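Local coordinates for putative O-acetylhomoserine (Thiol)-lyase (Campylobacter jejuni, PDB 4OC9), which probably catalyses pyridoxal-phosphate-dependent transfer of the aminocarboxypropyl group of O-acetylhomoserine to a thiol or sulfide, at residues S374-P379 with I402-G407; S297-K302 with E409-L414; S83-C88 with K107-T112. All coordinates share one frame; numbering follows the deposited sequence.

Contact 1 of 3, residues S374-P379 with I402-G407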
loop_
_atom_site.group_PDB
_atom_site.type_symbol
_atom_site.label_atom_id
_atom_site.label_comp_id
_atom_site.label_asym_id
_atom_site.label_seq_id
_atom_site.Cartn_x
_atom_site.Cartn_y
_atom_site.Cartn_z
ATOM N N SER D 374 -5.645 18.880 13.884
ATOM C CA SER D 374 -6.669 19.157 14.875
ATOM C C SER D 374 -8.065 19.041 14.281
ATOM O O SER D 374 -8.284 19.480 13.170
ATOM C CB SER D 374 -6.473 20.518 15.533
ATOM O OG SER D 374 -5.258 20.520 16.250
ATOM N N LEU D 375 -8.984 18.486 15.053
ATOM C CA LEU D 375 -10.352 18.299 14.599
ATOM C C LEU D 375 -11.408 18.847 15.558
ATOM O O LEU D 375 -11.189 18.992 16.775
ATOM C CB LEU D 375 -10.639 16.809 14.460
ATOM C CG LEU D 375 -9.619 15.991 13.674
ATOM C CD1 LEU D 375 -10.024 14.538 13.677
ATOM C CD2 LEU D 375 -9.447 16.501 12.256
ATOM N N ILE D 376 -12.575 19.139 14.996
ATOM C CA ILE D 376 -13.680 19.692 15.781
ATOM C C ILE D 376 -15.005 19.119 15.370
ATOM O O ILE D 376 -15.197 18.788 14.221
ATOM C CB ILE D 376 -13.700 21.234 15.663
ATOM C CG1 ILE D 376 -14.837 21.830 16.507
ATOM C CG2 ILE D 376 -13.841 21.682 14.222
ATOM C CD1 ILE D 376 -14.802 23.345 16.666
ATOM N N ILE D 377 -15.903 19.007 16.328
ATOM C CA ILE D 377 -17.242 18.500 16.113
ATOM C C ILE D 377 -18.220 18.884 17.231
ATOM O O ILE D 377 -17.810 19.222 18.324
ATOM C CB ILE D 377 -17.241 16.987 16.043
ATOM C CG1 ILE D 377 -18.502 16.601 15.205
ATOM C CG2 ILE D 377 -17.025 16.421 17.487
ATOM C CD1 ILE D 377 -18.269 15.354 14.419
ATOM N N HIS D 378 -19.515 18.859 16.906
ATOM C CA HIS D 378 -20.633 19.161 17.831
ATOM C C HIS D 378 -21.393 17.843 18.082
ATOM O O HIS D 378 -22.312 17.518 17.330
ATOM C CB HIS D 378 -21.589 20.144 17.175
ATOM C CG HIS D 378 -22.747 20.518 18.041
ATOM N ND1 HIS D 378 -23.857 19.717 18.190
ATOM C CD2 HIS D 378 -22.982 21.638 18.771
ATOM C CE1 HIS D 378 -24.721 20.316 18.991
ATOM N NE2 HIS D 378 -24.211 21.481 19.365
ATOM N N PRO D 379 -21.028 17.092 19.133
ATOM C CA PRO D 379 -21.615 15.777 19.497
ATOM C C PRO D 379 -23.123 15.543 19.519
ATOM O O PRO D 379 -23.593 14.498 19.044
ATOM C CB PRO D 379 -21.071 15.532 20.908
ATOM C CG PRO D 379 -19.787 16.259 20.920
ATOM C CD PRO D 379 -20.026 17.512 20.122
ATOM N N ILE D 402 -18.981 21.311 22.591
ATOM C CA ILE D 402 -18.069 21.142 21.468
ATOM C C ILE D 402 -16.956 20.241 21.898
ATOM O O ILE D 402 -16.459 20.381 23.007
ATOM C CB ILE D 402 -17.455 22.465 21.020
ATOM C CG1 ILE D 402 -18.508 23.228 20.230
ATOM C CG2 ILE D 402 -16.254 22.232 20.081
ATOM C CD1 ILE D 402 -18.065 24.620 19.814
ATOM N N ARG D 403 -16.566 19.331 21.014
ATOM C CA ARG D 403 -15.499 18.405 21.310
ATOM C C ARG D 403 -14.343 18.711 20.359
ATOM O O ARG D 403 -14.559 18.953 19.187
ATOM C CB ARG D 403 -15.940 16.975 21.051
ATOM C CG ARG D 403 -14.929 15.949 21.523
ATOM C CD ARG D 403 -15.130 14.503 21.078
ATOM N NE ARG D 403 -15.504 13.929 19.793
ATOM C CZ ARG D 403 -14.812 13.713 18.709
ATOM N NH1 ARG D 403 -13.677 14.305 18.565
ATOM N NH2 ARG D 403 -15.401 13.090 17.679
ATOM N N LEU D 404 -13.127 18.737 20.892
ATOM C CA LEU D 404 -11.965 19.000 20.105
ATOM C C LEU D 404 -10.968 17.883 20.211
ATOM O O LEU D 404 -10.828 17.281 21.247
ATOM C CB LEU D 404 -11.212 20.248 20.599
ATOM C CG LEU D 404 -11.908 21.605 20.645
ATOM C CD1 LEU D 404 -10.890 22.622 21.065
ATOM C CD2 LEU D 404 -12.489 21.977 19.282
ATOM N N SER D 405 -10.284 17.605 19.112
ATOM C CA SER D 405 -9.234 16.606 19.088
ATOM C C SER D 405 -8.001 17.491 18.803
ATOM O O SER D 405 -7.850 18.020 17.687
ATOM C CB SER D 405 -9.398 15.573 17.993
ATOM O OG SER D 405 -8.266 14.711 18.003
ATOM N N ILE D 406 -7.128 17.623 19.791
ATOM C CA ILE D 406 -5.968 18.462 19.647
ATOM C C ILE D 406 -4.844 17.767 18.907
ATOM O O ILE D 406 -4.381 16.698 19.304
ATOM C CB ILE D 406 -5.473 18.987 20.996
ATOM C CG1 ILE D 406 -6.612 19.629 21.792
ATOM C CG2 ILE D 406 -4.332 19.988 20.787
ATOM C CD1 ILE D 406 -7.286 20.798 21.117
ATOM N N GLY D 407 -4.417 18.396 17.816
ATOM C CA GLY D 407 -3.372 17.860 16.955
ATOM C C GLY D 407 -1.959 18.205 17.329
ATOM O O GLY D 407 -1.690 18.568 18.468
HETATM O O HOH W 1 -13.340 16.779 18.068
#
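Leu375 to Ile377 and Ile402 to Ser405 run as antiparallel neighbours, their axes 4.8 Å apart at an angle of 164°. Leu375 and Ser405 form a hydrogen-bonded pair, with Ser405 N to Leu375 O at 2.9 Å. Ile376 and Leu404 are a non-hydrogen-bonded pair. Ile377 and Arg403 close a second hydrogen-bonded pair, where Arg403 N donates to Ile377 O over 3.0 Å. Beyond the paired residues, at the Ser374 end, a side chain bridges the two segments. Gly407 N donates to Ser374 OG over 2.8 Å, and the same hydroxyl is also bonded to Glu409.

On one face of the sheet, Ile376 and Leu404 lie side by side and point the same way, with Ile376 CG1 3.6 Å from Leu404 CD2. CG1 of Ile376 stands anti to the backbone N (chi1 -179°), and CG2 of Ile402, two residues before Leu404, also reaches it, at 3.9 Å. Helix 350-359 packs on this face through Ile356. On the other face Arg403 bends at chi3 (43°), which folds its guanidinium over Ile377. CG2 of Ile377 sits over the centre of that flat group, 3.7 Å from Arg403 CZ. CG of Pro379 meets Arg403 CB further along, while Leu375 and Ser405 touch CB to CB.

Strand 401-405 is the middle strand of a five-stranded mixed sheet, between 342-346 and 375-377. A small sheet with helices packed against it is characteristic of the C-terminal domain of fold-type I pyridoxal-phosphate enzymes, to which the trans-sulfuration family belongs.

Contact 2 of 3, residues S297-K302 with E409-L414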
loop_
_atom_site.group_PDB
_atom_site.type_symbol
_atom_site.label_atom_id
_atom_site.label_comp_id
_atom_site.label_asym_id
_atom_site.label_seq_id
_atom_site.Cartn_x
_atom_site.Cartn_y
_atom_site.Cartn_z
ATOM N N SER D 297 -0.653 16.077 24.174
ATOM C CA SER D 297 -0.982 16.430 25.565
ATOM C C SER D 297 -0.593 17.842 25.926
ATOM O O SER D 297 -1.362 18.571 26.513
ATOM C CB SER D 297 -0.371 15.409 26.528
ATOM O OG SER D 297 -0.920 14.103 26.308
ATOM N N GLN D 298 0.620 18.210 25.595
ATOM C CA GLN D 298 1.101 19.560 25.870
ATOM C C GLN D 298 0.194 20.591 25.150
ATOM O O GLN D 298 -0.195 21.594 25.750
ATOM C CB GLN D 298 2.555 19.707 25.405
ATOM C CG GLN D 298 3.535 18.844 26.188
ATOM C CD GLN D 298 4.920 18.739 25.531
ATOM O OE1 GLN D 298 5.054 18.800 24.302
ATOM N NE2 GLN D 298 5.940 18.496 26.346
ATOM N N ASN D 299 -0.102 20.359 23.868
ATOM C CA ASN D 299 -0.976 21.268 23.153
ATOM C C ASN D 299 -2.360 21.337 23.772
ATOM O O ASN D 299 -2.909 22.417 23.948
ATOM C CB ASN D 299 -1.139 20.891 21.693
ATOM C CG ASN D 299 0.065 21.247 20.837
ATOM O OD1 ASN D 299 0.926 21.994 21.247
ATOM N ND2 ASN D 299 0.080 20.748 19.605
ATOM N N ALA D 300 -2.929 20.185 24.114
ATOM C CA ALA D 300 -4.258 20.161 24.699
ATOM C C ALA D 300 -4.348 20.982 25.955
ATOM O O ALA D 300 -5.336 21.704 26.185
ATOM C CB ALA D 300 -4.690 18.734 24.988
ATOM N N GLU D 301 -3.320 20.874 26.790
ATOM C CA GLU D 301 -3.294 21.608 28.050
ATOM C C GLU D 301 -3.299 23.111 27.828
ATOM O O GLU D 301 -4.052 23.814 28.489
ATOM C CB GLU D 301 -2.136 21.167 28.905
ATOM C CG GLU D 301 -2.176 21.741 30.305
ATOM C CD GLU D 301 -1.177 20.931 31.200
ATOM O OE1 GLU D 301 -0.536 21.370 32.212
ATOM O OE2 GLU D 301 -1.053 19.723 30.858
ATOM N N LYS D 302 -2.501 23.589 26.881
ATOM C CA LYS D 302 -2.456 25.019 26.576
ATOM C C LYS D 302 -3.773 25.518 26.017
ATOM O O LYS D 302 -4.255 26.583 26.419
ATOM C CB LYS D 302 -1.377 25.316 25.639
ATOM C CG LYS D 302 -0.018 25.053 26.244
ATOM C CD LYS D 302 1.072 25.217 25.199
ATOM C CE LYS D 302 2.434 24.915 25.787
ATOM N NZ LYS D 302 3.444 24.984 24.703
ATOM N N GLU D 409 -0.142 20.557 15.625
ATOM C CA GLU D 409 0.209 21.879 15.119
ATOM C C GLU D 409 0.802 22.768 16.241
ATOM O O GLU D 409 0.807 22.400 17.421
ATOM C CB GLU D 409 -0.981 22.670 14.551
ATOM C CG GLU D 409 -1.842 22.058 13.457
ATOM C CD GLU D 409 -2.926 21.098 13.940
ATOM O OE1 GLU D 409 -2.987 20.708 15.117
ATOM O OE2 GLU D 409 -3.794 20.766 13.112
ATOM N N ASN D 410 1.302 23.937 15.863
ATOM C CA ASN D 410 1.848 24.875 16.843
ATOM C C ASN D 410 0.687 25.423 17.704
ATOM O O ASN D 410 -0.317 25.856 17.173
ATOM C CB ASN D 410 2.616 25.977 16.134
ATOM C CG ASN D 410 3.101 27.032 17.084
ATOM O OD1 ASN D 410 2.307 27.771 17.650
ATOM N ND2 ASN D 410 4.405 27.195 17.164
ATOM N N SER D 411 0.831 25.355 19.024
ATOM C CA SER D 411 -0.216 25.797 19.946
ATOM C C SER D 411 -0.682 27.244 19.759
ATOM O O SER D 411 -1.856 27.529 19.915
ATOM C CB SER D 411 0.190 25.519 21.403
ATOM O OG SER D 411 1.422 26.166 21.761
ATOM N N ASP D 412 0.222 28.151 19.456
ATOM C CA ASP D 412 -0.177 29.536 19.252
ATOM C C ASP D 412 -1.099 29.617 18.057
ATOM O O ASP D 412 -2.087 30.358 18.089
ATOM C CB ASP D 412 1.018 30.461 19.097
ATOM C CG ASP D 412 1.792 30.632 20.384
ATOM O OD1 ASP D 412 1.215 30.429 21.484
ATOM O OD2 ASP D 412 2.980 30.999 20.312
ATOM N N ASP D 413 -0.768 28.880 16.993
ATOM C CA ASP D 413 -1.611 28.851 15.783
ATOM C C ASP D 413 -2.987 28.267 16.095
ATOM O O ASP D 413 -4.004 28.780 15.641
ATOM C CB ASP D 413 -0.974 28.009 14.697
ATOM C CG ASP D 413 0.251 28.622 14.130
ATOM O OD1 ASP D 413 0.442 29.841 14.280
ATOM O OD2 ASP D 413 1.039 27.896 13.496
ATOM N N LEU D 414 -3.012 27.213 16.901
ATOM C CA LEU D 414 -4.272 26.600 17.277
ATOM C C LEU D 414 -5.137 27.539 18.120
ATOM O O LEU D 414 -6.342 27.667 17.898
ATOM C CB LEU D 414 -4.038 25.284 18.032
ATOM C CG LEU D 414 -3.380 24.177 17.224
ATOM C CD1 LEU D 414 -3.246 22.955 18.112
ATOM C CD2 LEU D 414 -4.207 23.840 15.986
#
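Asn299, on helix 276-309, faces the start of helix 411-422, and its CA comes within 5.6 Å of Ser411 CA. Its carboxamide carries the contact. With CG anti to the carbonyl carbon (chi1 -76°), the amide reaches the turn before helix 411-422. ND2 of Asn299 donates to Glu409 O at 2.8 Å, but the bond is bent, with an N-H...O angle of 128°, and counts as weak. The same ND2 is also hydrogen-bonded to the carbonyl of Gly407, so one amide group holds two carbonyls of the turn that leads into the helix. The other branch of the amide, OD1, rests 3.6 Å from Ser411 CB.

Asn410 is the N-cap of helix 411-422. Its OD1 accepts from Asp412 N (2.8 Å) and from Asp413 N, both weakly, at the first turn of the last helix of the chain. Asn410 itself points away from helix 276-309. Ser411 points toward it.

One turn after Asn299, Lys302 lies alongside Ser411. Its chain is extended beyond CG, and CD comes 3.6 Å from Ser411 OG. This is the exposed margin of the contact. On the buried side, CD1 of Leu414 approaches Asn299 ND2 at 4.3 Å. The carboxylate of Glu409 also bonds to His12 of the second subunit. Asp413 likewise bonds to Thr8 of that subunit, which places the start of the helix at a subunit interface.

Contact 3 of 3, residues S83-C88 with K107-T112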
loop_
_atom_site.group_PDB
_atom_site.type_symbol
_atom_site.label_atom_id
_atom_site.label_comp_id
_atom_site.label_asym_id
_atom_site.label_seq_id
_atom_site.Cartn_x
_atom_site.Cartn_y
_atom_site.Cartn_z
ATOM N N SER D 83 -11.325 -3.103 13.099
ATOM C CA SER D 83 -11.647 -1.810 13.665
ATOM C C SER D 83 -11.849 -1.899 15.144
ATOM O O SER D 83 -11.940 -2.965 15.700
ATOM C CB SER D 83 -12.937 -1.278 13.076
ATOM O OG SER D 83 -14.037 -2.070 13.473
ATOM N N GLY D 84 -11.864 -0.725 15.771
ATOM C CA GLY D 84 -12.064 -0.586 17.217
ATOM C C GLY D 84 -13.425 -1.171 17.606
ATOM O O GLY D 84 -13.550 -1.839 18.612
HETATM N N MSE D 85 -14.433 -0.928 16.783
HETATM C CA MSE D 85 -15.768 -1.460 17.042
HETATM C C MSE D 85 -15.703 -2.953 17.005
HETATM O O MSE D 85 -16.224 -3.618 17.888
HETATM C CB MSE D 85 -16.768 -1.030 15.984
HETATM C CG MSE D 85 -17.198 0.423 16.097
HETATM SE SE MSE D 85 -17.735 0.909 17.944
HETATM C CE MSE D 85 -19.115 -0.458 18.193
ATOM N N ALA D 86 -15.051 -3.503 15.988
ATOM C CA ALA D 86 -14.924 -4.942 15.882
ATOM C C ALA D 86 -14.247 -5.486 17.119
ATOM O O ALA D 86 -14.617 -6.549 17.611
ATOM C CB ALA D 86 -14.139 -5.334 14.646
ATOM N N ALA D 87 -13.254 -4.767 17.632
ATOM C CA ALA D 87 -12.549 -5.180 18.849
ATOM C C ALA D 87 -13.519 -5.196 20.051
ATOM O O ALA D 87 -13.482 -6.122 20.871
ATOM C CB ALA D 87 -11.378 -4.249 19.132
ATOM N N CYS D 88 -14.341 -4.154 20.194
ATOM C CA CYS D 88 -15.315 -4.083 21.306
ATOM C C CYS D 88 -16.328 -5.243 21.164
ATOM O O CYS D 88 -16.567 -5.981 22.106
ATOM C CB CYS D 88 -16.012 -2.731 21.361
ATOM S SG CYS D 88 -14.950 -1.321 21.759
ATOM N N LYS D 107 -20.791 6.364 30.421
ATOM C CA LYS D 107 -19.940 7.381 29.790
ATOM C C LYS D 107 -18.892 6.733 28.847
ATOM O O LYS D 107 -17.755 6.478 29.247
ATOM C CB LYS D 107 -19.273 8.289 30.822
ATOM C CG LYS D 107 -20.274 9.049 31.666
ATOM C CD LYS D 107 -19.631 10.068 32.577
ATOM C CE LYS D 107 -20.693 10.691 33.433
ATOM N NZ LYS D 107 -20.157 11.809 34.236
ATOM N N ILE D 108 -19.344 6.447 27.624
ATOM C CA ILE D 108 -18.512 5.841 26.601
ATOM C C ILE D 108 -18.798 6.372 25.202
ATOM O O ILE D 108 -19.705 7.185 24.998
ATOM C CB ILE D 108 -18.675 4.325 26.539
ATOM C CG1 ILE D 108 -20.125 3.961 26.181
ATOM C CG2 ILE D 108 -18.227 3.715 27.850
ATOM C CD1 ILE D 108 -20.395 2.469 26.092
ATOM N N TYR D 109 -17.987 5.887 24.259
ATOM C CA TYR D 109 -18.100 6.242 22.875
ATOM C C TYR D 109 -19.484 5.878 22.387
ATOM O O TYR D 109 -19.963 4.778 22.621
ATOM C CB TYR D 109 -16.960 5.581 22.054
ATOM C CG TYR D 109 -17.098 5.758 20.567
ATOM C CD1 TYR D 109 -16.943 6.998 19.974
ATOM C CD2 TYR D 109 -17.301 4.653 19.741
ATOM C CE1 TYR D 109 -17.058 7.154 18.601
ATOM C CE2 TYR D 109 -17.408 4.790 18.367
ATOM C CZ TYR D 109 -17.288 6.038 17.790
ATOM O OH TYR D 109 -17.398 6.158 16.419
ATOM N N GLY D 110 -20.113 6.839 21.718
ATOM C CA GLY D 110 -21.461 6.697 21.175
ATOM C C GLY D 110 -21.692 5.433 20.387
ATOM O O GLY D 110 -22.722 4.754 20.547
ATOM N N GLY D 111 -20.750 5.117 19.517
ATOM C CA GLY D 111 -20.858 3.917 18.719
ATOM C C GLY D 111 -20.877 2.688 19.616
ATOM O O GLY D 111 -21.696 1.786 19.430
ATOM N N THR D 112 -19.991 2.639 20.600
ATOM C CA THR D 112 -19.936 1.487 21.490
ATOM C C THR D 112 -21.234 1.399 22.301
ATOM O O THR D 112 -21.688 0.308 22.690
ATOM C CB THR D 112 -18.766 1.597 22.471
ATOM O OG1 THR D 112 -17.560 1.871 21.753
ATOM C CG2 THR D 112 -18.599 0.321 23.266
#
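The Tyr109 ring meets Met85, a selenomethionine, at its edge. SE of Met85 lies 5.2 Å from the ring centroid and 87° off the ring normal, nearly in the ring plane. Its closest ring atom is Tyr109 CE2, at 3.9 Å. This is a Met-aromatic contact of the edge type, and the two side chains cross at about a right angle. OG1 of Thr112 also stands at the ring edge, in plane. Over one face lies the backbone of the ring's own segment, with Gly111 N 3.4 Å above the plane and offset toward the rim. The hydroxyl of Tyr109 is hydrogen-bonded to Arg56 of the third subunit.

The Met85 chain bends at chi2 (-49°) and chi3 (-56°). These turns bring its methyl CE to 3.6 Å from Gly111 O, while SE lies 3.9 Å from both Thr112 N and Thr112 OG1.

The contact joins the starts of helices 84-93 and 110-119 in the large domain typical of fold-type I enzymes. Ser83 caps the first helix, its OG accepting from Ala86 N over 3.1 Å. Backbone N atoms of Gly84 and Met85 bind phosphate oxygens of the pyridoxyl-lysine residue at position 206. The helix start is thus part of the cofactor phosphate site, and its dipole would be expected to help offset the phosphate charge.

One turn along helix 84-93, SG of Cys88 approaches Thr112 OG1 at 4.1 Å, and both side chains also pack on Phe150 of strand 146-152.

In the fold
Contacts 1 and 2 adjoin, their centres 13 Å apart. Contact 1 is nested inside the chain loop that contact 2 closes, and strand 401-405 is followed, after a short turn, by helix 411-422. They share polar partners: Ser374 OG lies 2.5 Å from Glu409 OE1, and Gly407 O lies 3.0 Å from Asn299 ND2, both probable hydrogen bonds. CG2 of Ile406 also packs on Asn299 CB. Contact 3 stands apart, in the large domain beside the cofactor phosphate. Its centre is 18 Å from that of contact 1, with nearest atoms about 6 Å apart, and 27 Å from that of contact 2. Contacts 2 and 3 each lie near a different neighbouring subunit.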